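Local structure of period circadian protein homolog 2 (Mus musculus, 3GDI) at residues 216-221 with 225-230; 233-238 with 284-289; 73-76 with 80-83. The protein is a mammalian circadian clock component that probably acts in transcriptional regulation and probably uses its tandem PAS domains for protein-protein interactions. All coordinates share one frame; numbering follows the deposited sequence.

Contact 1 (216-221 with 225-230)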
loop_
_atom_site.group_PDB
_atom_site.type_symbol
_atom_site.label_atom_id
_atom_site.label_comp_id
_atom_site.label_asym_id
_atom_site.label_seq_id
_atom_site.Cartn_x
_atom_site.Cartn_y
_atom_site.Cartn_z
ATOM N N HIS A 216 10.561 -19.601 -4.310
ATOM C CA HIS A 216 10.652 -18.513 -5.268
ATOM C C HIS A 216 11.340 -18.935 -6.561
ATOM O O HIS A 216 10.956 -18.486 -7.640
ATOM C CB HIS A 216 11.318 -17.291 -4.636
ATOM C CG HIS A 216 10.457 -16.620 -3.614
ATOM N ND1 HIS A 216 10.197 -17.178 -2.381
ATOM C CD2 HIS A 216 9.713 -15.493 -3.678
ATOM C CE1 HIS A 216 9.325 -16.427 -1.733
ATOM N NE2 HIS A 216 9.013 -15.398 -2.499
ATOM N N LYS A 217 12.330 -19.818 -6.458
ATOM C CA LYS A 217 13.023 -20.311 -7.645
ATOM C C LYS A 217 12.018 -20.990 -8.572
ATOM O O LYS A 217 12.058 -20.799 -9.787
ATOM C CB LYS A 217 14.120 -21.303 -7.262
ATOM C CG LYS A 217 15.233 -20.672 -6.462
ATOM C CD LYS A 217 16.505 -21.498 -6.506
ATOM C CE LYS A 217 17.680 -20.693 -5.951
ATOM N NZ LYS A 217 18.949 -21.468 -5.962
ATOM N N LYS A 218 11.114 -21.777 -8.001
ATOM C CA LYS A 218 10.116 -22.442 -8.819
ATOM C C LYS A 218 9.111 -21.425 -9.350
ATOM O O LYS A 218 8.614 -21.565 -10.466
ATOM C CB LYS A 218 9.374 -23.520 -8.027
ATOM C CG LYS A 218 10.264 -24.640 -7.515
ATOM C CD LYS A 218 9.436 -25.772 -6.890
ATOM C CE LYS A 218 10.317 -26.840 -6.221
ATOM N NZ LYS A 218 11.269 -27.494 -7.165
ATOM N N ILE A 219 8.815 -20.400 -8.556
ATOM C CA ILE A 219 7.846 -19.394 -8.977
ATOM C C ILE A 219 8.245 -18.657 -10.246
ATOM O O ILE A 219 7.441 -18.533 -11.162
ATOM C CB ILE A 219 7.590 -18.343 -7.876
ATOM C CG1 ILE A 219 6.823 -18.978 -6.714
ATOM C CG2 ILE A 219 6.806 -17.175 -8.445
ATOM C CD1 ILE A 219 6.549 -18.016 -5.577
ATOM N N LEU A 220 9.472 -18.158 -10.318
ATOM C CA LEU A 220 9.839 -17.441 -11.523
ATOM C C LEU A 220 10.102 -18.446 -12.634
ATOM O O LEU A 220 9.985 -18.128 -13.817
ATOM C CB LEU A 220 11.051 -16.525 -11.288
ATOM C CG LEU A 220 12.478 -17.062 -11.355
ATOM C CD1 LEU A 220 13.448 -15.887 -11.261
ATOM C CD2 LEU A 220 12.710 -18.061 -10.241
ATOM N N GLN A 221 10.431 -19.671 -12.244
ATOM C CA GLN A 221 10.672 -20.731 -13.210
ATOM C C GLN A 221 9.330 -21.115 -13.838
ATOM O O GLN A 221 9.242 -21.381 -15.033
ATOM C CB GLN A 221 11.294 -21.940 -12.506
ATOM C CG GLN A 221 11.449 -23.182 -13.370
ATOM C CD GLN A 221 11.758 -24.438 -12.551
ATOM O OE1 GLN A 221 11.802 -25.549 -13.089
ATOM N NE2 GLN A 221 11.968 -24.264 -11.246
ATOM N N GLN A 225 2.485 -19.881 -14.006
ATOM C CA GLN A 225 1.607 -21.033 -13.832
ATOM C C GLN A 225 1.616 -21.429 -12.352
ATOM O O GLN A 225 2.657 -21.790 -11.801
ATOM C CB GLN A 225 2.108 -22.196 -14.705
ATOM C CG GLN A 225 1.224 -23.452 -14.723
ATOM C CD GLN A 225 -0.142 -23.223 -15.369
ATOM O OE1 GLN A 225 -0.241 -22.736 -16.499
ATOM N NE2 GLN A 225 -1.201 -23.586 -14.655
ATOM N N PRO A 226 0.456 -21.364 -11.686
ATOM C CA PRO A 226 0.368 -21.723 -10.262
ATOM C C PRO A 226 0.860 -23.141 -9.951
ATOM O O PRO A 226 0.775 -24.030 -10.794
ATOM C CB PRO A 226 -1.121 -21.562 -9.952
ATOM C CG PRO A 226 -1.575 -20.530 -10.945
ATOM C CD PRO A 226 -0.854 -20.934 -12.204
ATOM N N PHE A 227 1.374 -23.348 -8.744
ATOM C CA PHE A 227 1.828 -24.673 -8.342
ATOM C C PHE A 227 1.683 -24.840 -6.835
ATOM O O PHE A 227 1.790 -23.876 -6.080
ATOM C CB PHE A 227 3.282 -24.916 -8.781
ATOM C CG PHE A 227 4.312 -24.198 -7.953
ATOM C CD1 PHE A 227 4.698 -24.696 -6.707
ATOM C CD2 PHE A 227 4.937 -23.047 -8.444
ATOM C CE1 PHE A 227 5.700 -24.061 -5.961
ATOM C CE2 PHE A 227 5.939 -22.407 -7.709
ATOM C CZ PHE A 227 6.323 -22.915 -6.463
ATOM N N ASP A 228 1.439 -26.074 -6.404
ATOM C CA ASP A 228 1.252 -26.365 -4.993
ATOM C C ASP A 228 2.509 -26.712 -4.219
ATOM O O ASP A 228 3.471 -27.271 -4.750
ATOM C CB ASP A 228 0.259 -27.505 -4.827
ATOM C CG ASP A 228 -1.113 -27.161 -5.352
ATOM O OD1 ASP A 228 -1.915 -28.092 -5.569
ATOM O OD2 ASP A 228 -1.393 -25.960 -5.541
ATOM N N TYR A 229 2.479 -26.355 -2.944
ATOM C CA TYR A 229 3.559 -26.652 -2.037
ATOM C C TYR A 229 2.967 -26.683 -0.646
ATOM O O TYR A 229 2.216 -25.792 -0.259
ATOM C CB TYR A 229 4.664 -25.600 -2.088
ATOM C CG TYR A 229 5.848 -25.996 -1.237
ATOM C CD1 TYR A 229 6.957 -26.631 -1.797
ATOM C CD2 TYR A 229 5.820 -25.821 0.149
ATOM C CE1 TYR A 229 8.009 -27.088 -0.993
ATOM C CE2 TYR A 229 6.861 -26.275 0.960
ATOM C CZ TYR A 229 7.951 -26.908 0.385
ATOM O OH TYR A 229 8.967 -27.367 1.197
ATOM N N SER A 230 3.309 -27.723 0.100
ATOM C CA SER A 230 2.830 -27.899 1.460
ATOM C C SER A 230 3.678 -28.956 2.144
ATOM O O SER A 230 4.258 -29.814 1.478
ATOM C CB SER A 230 1.367 -28.337 1.444
ATOM O OG SER A 230 1.158 -29.310 0.443
#
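F227 presents the far end of its ring to K218 and I219, so that a helix of the second PAS domain meets the strand that is outermost, within this chain, in its five-stranded antiparallel sheet. Helix 209-221 is near its end here, and strand 227-235 is just beginning; three residues link the two segments. Backbones stay well apart, with 7.9 Å between the CA atoms of I219 and P226, and the aromatic side chain bridges the gap.

The F227 side chain leaves the strand with CG placed between its own backbone N and carbonyl carbon (chi1 75°), which sends the ring toward the helix with CE2 and CZ leading. CE2 meets the helix backbone at I219 N, and CZ meets K218 CB. I219 N comes in at the edge of the ring, near its plane, 3.6 Å from F227 CE2, and I219 CA also lies in plane at that edge. K218 arrives obliquely: its CB sits 3.5 Å from F227 CZ, while the rest of the lysine runs away from the strand, leaving its ammonium group apart from the aromatic contact. The third approach is that of I219, whose side chain crosses F227 at about a right angle and touches it through one branch.

I219 is buried because it also packs on W248 and S250 of strand 241-252 and on I259 and I262 of strand 259-268, which fastens the helix to the sheet. F227 is paired with W248 through backbone hydrogen bonds, and the neighbouring P226 packs on P254 of the second subunit. With CG1 beside the backbone N and anti to the carbonyl carbon (chi1 -70°), I219 brings that atom to 3.7 Å from F227 CE2.

Contact 2 (233-238 with 284-289)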
loop_
_atom_site.group_PDB
_atom_site.type_symbol
_atom_site.label_atom_id
_atom_site.label_comp_id
_atom_site.label_asym_id
_atom_site.label_seq_id
_atom_site.Cartn_x
_atom_site.Cartn_y
_atom_site.Cartn_z
ATOM N N ARG A 233 4.307 -23.652 7.711
ATOM C CA ARG A 233 3.701 -23.195 8.948
ATOM C C ARG A 233 3.780 -21.680 9.016
ATOM O O ARG A 233 4.832 -21.097 8.797
ATOM C CB ARG A 233 4.387 -23.851 10.138
ATOM C CG ARG A 233 3.904 -25.277 10.345
ATOM C CD ARG A 233 4.699 -26.000 11.392
ATOM N NE ARG A 233 6.106 -26.078 11.016
ATOM C CZ ARG A 233 7.050 -26.648 11.758
ATOM N NH1 ARG A 233 6.738 -27.199 12.926
ATOM N NH2 ARG A 233 8.311 -26.665 11.329
ATOM N N PHE A 234 2.645 -21.054 9.305
ATOM C CA PHE A 234 2.523 -19.601 9.371
ATOM C C PHE A 234 2.104 -19.187 10.789
ATOM O O PHE A 234 1.144 -19.741 11.341
ATOM C CB PHE A 234 1.453 -19.168 8.373
ATOM C CG PHE A 234 1.470 -17.707 8.050
ATOM C CD1 PHE A 234 2.059 -17.253 6.864
ATOM C CD2 PHE A 234 0.882 -16.782 8.908
ATOM C CE1 PHE A 234 2.062 -15.894 6.535
ATOM C CE2 PHE A 234 0.882 -15.423 8.590
ATOM C CZ PHE A 234 1.472 -14.978 7.400
ATOM N N ARG A 235 2.804 -18.219 11.377
ATOM C CA ARG A 235 2.484 -17.771 12.725
ATOM C C ARG A 235 1.269 -16.853 12.800
ATOM O O ARG A 235 1.107 -15.941 11.988
ATOM C CB ARG A 235 3.684 -17.067 13.349
ATOM C CG ARG A 235 3.451 -16.621 14.790
ATOM C CD ARG A 235 4.771 -16.423 15.530
ATOM N NE ARG A 235 5.694 -15.589 14.768
ATOM C CZ ARG A 235 5.506 -14.297 14.528
ATOM N NH1 ARG A 235 6.393 -13.615 13.816
ATOM N NH2 ARG A 235 4.435 -13.682 15.016
ATOM N N THR A 236 0.411 -17.091 13.785
ATOM C CA THR A 236 -0.771 -16.262 13.940
ATOM C C THR A 236 -0.533 -15.215 15.025
ATOM O O THR A 236 0.533 -15.172 15.646
ATOM C CB THR A 236 -2.015 -17.100 14.305
ATOM O OG1 THR A 236 -1.935 -17.517 15.673
ATOM C CG2 THR A 236 -2.105 -18.332 13.414
ATOM N N ARG A 237 -1.546 -14.383 15.246
ATOM C CA ARG A 237 -1.490 -13.304 16.223
ATOM C C ARG A 237 -1.204 -13.801 17.637
ATOM O O ARG A 237 -0.520 -13.127 18.395
ATOM C CB ARG A 237 -2.816 -12.532 16.196
ATOM C CG ARG A 237 -2.873 -11.269 17.051
ATOM C CD ARG A 237 -1.920 -10.211 16.531
ATOM N NE ARG A 237 -2.321 -8.851 16.895
ATOM C CZ ARG A 237 -2.513 -8.419 18.142
ATOM N NH1 ARG A 237 -2.348 -9.238 19.174
ATOM N NH2 ARG A 237 -2.865 -7.156 18.356
ATOM N N ASN A 238 -1.721 -14.976 17.989
ATOM C CA ASN A 238 -1.513 -15.514 19.329
ATOM C C ASN A 238 -0.221 -16.318 19.488
ATOM O O ASN A 238 -0.050 -17.046 20.468
ATOM C CB ASN A 238 -2.730 -16.353 19.762
ATOM C CG ASN A 238 -2.834 -17.700 19.036
ATOM O OD1 ASN A 238 -3.893 -18.329 19.035
ATOM N ND2 ASN A 238 -1.739 -18.147 18.437
ATOM N N PRO A 284 7.386 -11.667 24.411
ATOM C CA PRO A 284 7.738 -10.242 24.351
ATOM C C PRO A 284 7.678 -9.657 22.947
ATOM O O PRO A 284 8.712 -9.358 22.346
ATOM C CB PRO A 284 9.153 -10.214 24.922
ATOM C CG PRO A 284 9.127 -11.325 25.917
ATOM C CD PRO A 284 8.418 -12.421 25.147
ATOM N N GLU A 285 6.460 -9.486 22.439
ATOM C CA GLU A 285 6.230 -8.949 21.103
ATOM C C GLU A 285 7.250 -9.478 20.102
ATOM O O GLU A 285 7.910 -10.493 20.344
ATOM C CB GLU A 285 6.283 -7.417 21.118
ATOM C CG GLU A 285 5.179 -6.756 21.928
ATOM C CD GLU A 285 5.012 -5.284 21.591
ATOM O OE1 GLU A 285 6.013 -4.537 21.662
ATOM O OE2 GLU A 285 3.880 -4.873 21.256
ATOM N N GLU A 286 7.366 -8.790 18.973
ATOM C CA GLU A 286 8.315 -9.184 17.944
ATOM C C GLU A 286 9.683 -8.619 18.277
ATOM O O GLU A 286 9.996 -8.384 19.445
ATOM C CB GLU A 286 7.854 -8.683 16.577
ATOM C CG GLU A 286 6.663 -9.449 16.037
ATOM C CD GLU A 286 6.895 -10.950 16.065
ATOM O OE1 GLU A 286 7.914 -11.407 15.502
ATOM O OE2 GLU A 286 6.060 -11.671 16.651
ATOM N N LYS A 287 10.502 -8.401 17.254
ATOM C CA LYS A 287 11.835 -7.865 17.476
ATOM C C LYS A 287 12.284 -6.975 16.331
ATOM O O LYS A 287 11.521 -6.147 15.832
ATOM C CB LYS A 287 12.835 -9.011 17.667
ATOM C CG LYS A 287 12.626 -9.809 18.945
ATOM C CD LYS A 287 12.826 -8.936 20.177
ATOM C CE LYS A 287 12.463 -9.679 21.454
ATOM N NZ LYS A 287 13.262 -10.924 21.627
ATOM N N THR A 288 13.533 -7.160 15.923
ATOM C CA THR A 288 14.131 -6.389 14.844
ATOM C C THR A 288 15.311 -7.144 14.240
ATOM O O THR A 288 15.486 -7.157 13.021
ATOM C CB THR A 288 14.627 -5.018 15.349
ATOM O OG1 THR A 288 13.506 -4.226 15.765
ATOM C CG2 THR A 288 15.387 -4.285 14.254
ATOM N N PRO A 289 16.139 -7.781 15.089
ATOM C CA PRO A 289 17.304 -8.537 14.617
ATOM C C PRO A 289 17.054 -9.342 13.344
ATOM O O PRO A 289 17.425 -8.913 12.252
ATOM C CB PRO A 289 17.640 -9.411 15.816
ATOM C CG PRO A 289 17.382 -8.469 16.952
ATOM C CD PRO A 289 16.056 -7.831 16.562
#
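E286 and R235 account for the whole of this surface contact, in which an acidic side chain from the long loop between strand 259-268 and helix 291-303 lies against a basic one at the end of strand 227-235, the outermost strand of its sheet within this chain. The side chains come from opposite directions, and their flat ends meet in parallel fashion, the guanidinium and carboxylate planes being only 7° apart.

E286 OE2 lies over one face of the guanidinium, 3.1 Å from R235 NH2 and 3.4 Å from R235 CZ. The second oxygen is close as well, with E286 OE1 3.2 Å from R235 NH1. OE2 stands well out of the guanidinium plane, no N-H points at it, and the salt bridge therefore works by charge alone. On the glutamate side the chain bends at chi2 (-51°), which carries the carboxylate back toward the strand although the CB does not point there. E286 also packs on V202 of helix 200-203.

R235 extends from the strand with CG anti to its backbone nitrogen (chi1 -177°) and then bends at chi3. Its NH1 is hydrogen-bonded to the carbonyl oxygen of V202, and its side chain touches Y241 and Q203; these three residues help to hold the group in place independently of loop segment 284-289. A leucine here would probably leave the E286 carboxylate without its positive mate and the V202 carbonyl without this donor.

The charge pairing with E286, made over a face of the guanidinium, thus comes in addition to the NH1 bond to V202. With no directed N-H the attraction is electrostatic, and with E286 exposed it is probably weakened by solvent.

Contact 3 (73-76 with 80-83)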
loop_
_atom_site.group_PDB
_atom_site.type_symbol
_atom_site.label_atom_id
_atom_site.label_comp_id
_atom_site.label_asym_id
_atom_site.label_seq_id
_atom_site.Cartn_x
_atom_site.Cartn_y
_atom_site.Cartn_z
ATOM N N PHE A 73 -7.929 4.228 10.073
ATOM C CA PHE A 73 -9.299 4.735 10.009
ATOM C C PHE A 73 -9.412 6.002 9.166
ATOM O O PHE A 73 -10.323 6.137 8.371
ATOM C CB PHE A 73 -9.813 5.007 11.435
ATOM C CG PHE A 73 -11.137 5.722 11.486
ATOM C CD1 PHE A 73 -11.201 7.109 11.405
ATOM C CD2 PHE A 73 -12.321 5.006 11.601
ATOM C CE1 PHE A 73 -12.426 7.772 11.438
ATOM C CE2 PHE A 73 -13.545 5.654 11.634
ATOM C CZ PHE A 73 -13.599 7.045 11.553
ATOM N N HIS A 74 -8.490 6.935 9.355
ATOM C CA HIS A 74 -8.499 8.183 8.602
ATOM C C HIS A 74 -8.236 7.927 7.127
ATOM O O HIS A 74 -8.864 8.527 6.250
ATOM C CB HIS A 74 -7.436 9.128 9.159
ATOM C CG HIS A 74 -7.811 9.748 10.469
ATOM N ND1 HIS A 74 -6.889 10.014 11.459
ATOM C CD2 HIS A 74 -9.010 10.165 10.947
ATOM C CE1 HIS A 74 -7.503 10.567 12.491
ATOM N NE2 HIS A 74 -8.790 10.670 12.204
ATOM N N SER A 75 -7.301 7.026 6.855
ATOM C CA SER A 75 -6.956 6.687 5.480
ATOM C C SER A 75 -8.152 6.149 4.691
ATOM O O SER A 75 -8.392 6.571 3.564
ATOM C CB SER A 75 -5.827 5.660 5.461
ATOM O OG SER A 75 -5.683 5.117 4.166
ATOM N N TYR A 76 -8.903 5.231 5.287
ATOM C CA TYR A 76 -10.054 4.636 4.622
ATOM C C TYR A 76 -11.331 5.462 4.727
ATOM O O TYR A 76 -12.353 5.097 4.155
ATOM C CB TYR A 76 -10.313 3.233 5.178
ATOM C CG TYR A 76 -9.364 2.161 4.666
ATOM C CD1 TYR A 76 -9.528 1.600 3.390
ATOM C CD2 TYR A 76 -8.310 1.698 5.456
ATOM C CE1 TYR A 76 -8.669 0.600 2.916
ATOM C CE2 TYR A 76 -7.442 0.697 4.990
ATOM C CZ TYR A 76 -7.631 0.154 3.718
ATOM O OH TYR A 76 -6.775 -0.820 3.257
ATOM N N TYR A 80 -12.112 11.903 -0.633
ATOM C CA TYR A 80 -12.007 11.500 -2.035
ATOM C C TYR A 80 -12.116 9.988 -2.237
ATOM O O TYR A 80 -11.928 9.483 -3.341
ATOM C CB TYR A 80 -10.716 12.034 -2.677
ATOM C CG TYR A 80 -9.429 11.393 -2.208
ATOM C CD1 TYR A 80 -8.446 12.148 -1.572
ATOM C CD2 TYR A 80 -9.174 10.040 -2.437
ATOM C CE1 TYR A 80 -7.238 11.575 -1.178
ATOM C CE2 TYR A 80 -7.974 9.458 -2.046
ATOM C CZ TYR A 80 -7.011 10.229 -1.418
ATOM O OH TYR A 80 -5.827 9.649 -1.025
ATOM N N LYS A 81 -12.410 9.272 -1.160
ATOM C CA LYS A 81 -12.594 7.828 -1.219
ATOM C C LYS A 81 -14.027 7.595 -0.777
ATOM O O LYS A 81 -14.837 8.523 -0.767
ATOM C CB LYS A 81 -11.648 7.108 -0.258
ATOM C CG LYS A 81 -10.180 7.355 -0.521
ATOM C CD LYS A 81 -9.311 6.630 0.488
ATOM C CE LYS A 81 -7.839 6.922 0.244
ATOM N NZ LYS A 81 -6.950 6.304 1.267
ATOM N N LEU A 82 -14.342 6.363 -0.405
ATOM C CA LEU A 82 -15.688 6.036 0.056
ATOM C C LEU A 82 -16.743 6.268 -1.021
ATOM O O LEU A 82 -16.568 7.094 -1.919
ATOM C CB LEU A 82 -16.066 6.890 1.272
ATOM C CG LEU A 82 -14.963 7.477 2.147
ATOM C CD1 LEU A 82 -15.143 8.988 2.213
ATOM C CD2 LEU A 82 -15.013 6.859 3.535
ATOM N N PRO A 83 -17.854 5.522 -0.944
ATOM C CA PRO A 83 -18.942 5.660 -1.910
ATOM C C PRO A 83 -20.180 6.271 -1.246
ATOM O O PRO A 83 -20.567 5.869 -0.144
ATOM C CB PRO A 83 -19.178 4.226 -2.341
ATOM C CG PRO A 83 -19.065 3.504 -1.028
ATOM C CD PRO A 83 -17.895 4.187 -0.316
#
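K81 reaches back to S75 across the few intervening residues in the first PAS domain, tying the loop that follows helix 70-76 to the helix it has just left. The polar part of the contact rests on one hydrogen bond, from K81 NZ to S75 O at 2.7 Å. The ammonium group comes from above the carbonyl plane, 45° out of it, with a C=O...N angle of 130°. Beyond CG the lysine is fully extended, which lets it span the distance; S75 OG is 3.4 Å from K81 NZ. The same S75 carbonyl also accepts a hydrogen bond from T78 OG1, so two donors grip this oxygen near the end of the helix.

Van der Waals contact makes up the remainder. The K81 methylene CD passes 3.2 Å from S75 O on the way to the bond, and buried L82 turns its end toward the backbone of Y76 while also packing on P127 of strand 121-131. Y76 itself offers its main chain here, its ring being turned to F104, with which it lies nearly parallel.

The second subunit borders the loop: Y80 OH is hydrogen-bonded to E197 O of that chain, and K81 packs on the same residue. Between the two segments, the nearest approach of L82 is its CD2, 3.3 Å from Y76 O.

How the contacts relate
Contacts 1 and 2 both use strand 227-235 of the second PAS domain, one at its start and the other at its end, with centres 25 Å apart and no touch beyond the continuity of the chain. Contact 3 belongs to the first PAS domain. Its centre is 36 Å from that of contact 1 and 30 Å from that of contact 2; nearest atoms are about 22 and 15 Å away. Contacts 2 and 3 lie on opposite sides of the chain's centre, yet the dimer brings such regions together: T288 of contact 2 packs on P79 of the second subunit, the residue just before segment 80-83 there.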